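Local coordinates for protein quinone oxidoreductase (Thermus thermophilus, PDB 1IZ0) that binds NADPH and probably uses it to reduce quinones, as a member of the medium-chain dehydrogenase/reductase superfamily, at residues 43-48 / 281-286. Sequence-based numbering, arbitrary orientation.
Sequences LMRLGA and EAEAAF
Arg45, on the last turn of helix 39-46, reaches across to helix 282-288 and meets both Phe286 and Glu283. The tight part lies over one face of the Phe286 ring. There Arg45 CD makes a CH-pi contact, 3.9 Å from the ring centroid, while Arg45 NH1 sits 3.3 Å from Phe286 CG, displaced toward the rim. The bend at chi3 (60°) turns the guanidinium nearly upright on the ring, the two planes 81° apart, so the cation-pi contact is made by an edge and not by a flat stack. NH1 is shared, lying over the ring and also bonding to Glu283: Arg45 NH1 and Arg45 NH2 both converge on one carboxylate oxygen, Glu283 OE1, at 3.0 and 3.3 Å respectively, the first bond being the straighter (157°). A bend at chi2 brings the Glu283 carboxylate to this end of the guanidinium. Its OE2 accepts from Leu13 N, and Arg45 NH2 also donates to Gly11 O, which ties the salt bridge to the N-terminal hairpin. Leu13 and Pro59 pack on the buried Phe286. The salt-bridge side is the more open one, with Arg45 and Glu283 partly exposed. Gly47, with positive phi, is the C-prime residue of the Schellman motif that ends the first helix. Two helices from distant parts of the sequence are thus joined by a salt bridge combined with a cation-pi contact, within the GroES-like catalytic domain of the medium-chain dehydrogenase/reductase fold.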
# COMPACT_ATOMS: atom_id res chain seq x y z
N LEU A 43 -4.82 -4.24 11.62
CA LEU A 43 -5.99 -3.59 12.20
C LEU A 43 -7.22 -4.48 12.15
O LEU A 43 -8.08 -4.44 13.03
CB LEU A 43 -6.29 -2.27 11.48
CG LEU A 43 -5.24 -1.17 11.67
CD1 LEU A 43 -5.67 0.09 10.94
CD2 LEU A 43 -5.07 -0.89 13.17
N MSE A 44 -7.32 -5.30 11.11
CA MSE A 44 -8.46 -6.19 10.96
C MSE A 44 -8.46 -7.30 12.00
O MSE A 44 -9.52 -7.81 12.35
CB MSE A 44 -8.48 -6.78 9.55
CG MSE A 44 -9.59 -6.20 8.69
SE MSE A 44 -9.35 -6.58 6.82
CE MSE A 44 -9.47 -8.52 6.88
N ARG A 45 -7.28 -7.67 12.49
CA ARG A 45 -7.18 -8.71 13.51
C ARG A 45 -7.67 -8.16 14.84
O ARG A 45 -8.05 -8.91 15.74
CB ARG A 45 -5.73 -9.17 13.70
CG ARG A 45 -5.22 -10.07 12.62
CD ARG A 45 -3.79 -10.49 12.90
NE ARG A 45 -3.64 -11.21 14.16
CZ ARG A 45 -2.57 -11.94 14.47
NH1 ARG A 45 -1.58 -12.03 13.61
NH2 ARG A 45 -2.50 -12.57 15.64
N LEU A 46 -7.64 -6.83 14.97
CA LEU A 46 -8.07 -6.17 16.20
C LEU A 46 -9.48 -5.63 16.08
O LEU A 46 -10.04 -5.12 17.05
CB LEU A 46 -7.11 -5.03 16.54
CG LEU A 46 -5.62 -5.34 16.57
CD1 LEU A 46 -4.86 -4.10 17.02
CD2 LEU A 46 -5.34 -6.50 17.52
N GLY A 47 -10.06 -5.74 14.88
CA GLY A 47 -11.40 -5.23 14.67
C GLY A 47 -11.39 -3.72 14.67
O GLY A 47 -12.39 -3.07 14.98
N ALA A 48 -10.24 -3.14 14.30
CA ALA A 48 -10.08 -1.69 14.28
C ALA A 48 -9.94 -1.12 12.87
O ALA A 48 -9.42 -0.02 12.70
CB ALA A 48 -8.87 -1.30 15.11
N GLU A 281 6.15 -18.92 9.62
CA GLU A 281 6.38 -17.76 10.49
C GLU A 281 5.38 -16.61 10.36
O GLU A 281 5.72 -15.45 10.61
CB GLU A 281 7.81 -17.25 10.27
CG GLU A 281 8.87 -18.21 10.80
CD GLU A 281 10.28 -17.84 10.37
OE1 GLU A 281 10.66 -16.66 10.51
OE2 GLU A 281 11.01 -18.75 9.91
N ALA A 282 4.14 -16.94 10.02
CA ALA A 282 3.09 -15.94 9.87
C ALA A 282 3.01 -14.92 11.02
O ALA A 282 2.94 -13.71 10.78
CB ALA A 282 1.75 -16.62 9.70
N GLU A 283 2.99 -15.41 12.26
CA GLU A 283 2.89 -14.51 13.40
C GLU A 283 4.05 -13.52 13.39
O GLU A 283 3.85 -12.33 13.63
CB GLU A 283 2.87 -15.30 14.72
CG GLU A 283 1.54 -15.99 14.98
CD GLU A 283 0.45 -15.02 15.44
OE1 GLU A 283 0.39 -13.89 14.92
OE2 GLU A 283 -0.35 -15.41 16.32
N ALA A 284 5.24 -14.01 13.09
CA ALA A 284 6.42 -13.15 13.04
C ALA A 284 6.23 -12.05 11.98
O ALA A 284 6.53 -10.88 12.23
CB ALA A 284 7.66 -13.99 12.70
N ALA A 285 5.72 -12.43 10.81
CA ALA A 285 5.50 -11.47 9.72
C ALA A 285 4.54 -10.36 10.15
O ALA A 285 4.74 -9.20 9.80
CB ALA A 285 4.96 -12.18 8.49
N PHE A 286 3.49 -10.72 10.88
CA PHE A 286 2.53 -9.74 11.36
C PHE A 286 3.17 -8.75 12.32
O PHE A 286 2.81 -7.57 12.34
CB PHE A 286 1.36 -10.45 12.06
CG PHE A 286 0.17 -10.69 11.16
CD1 PHE A 286 -0.73 -9.66 10.88
CD2 PHE A 286 -0.02 -11.93 10.55
CE1 PHE A 286 -1.81 -9.86 10.02
CE2 PHE A 286 -1.10 -12.14 9.69
CZ PHE A 286 -1.99 -11.10 9.42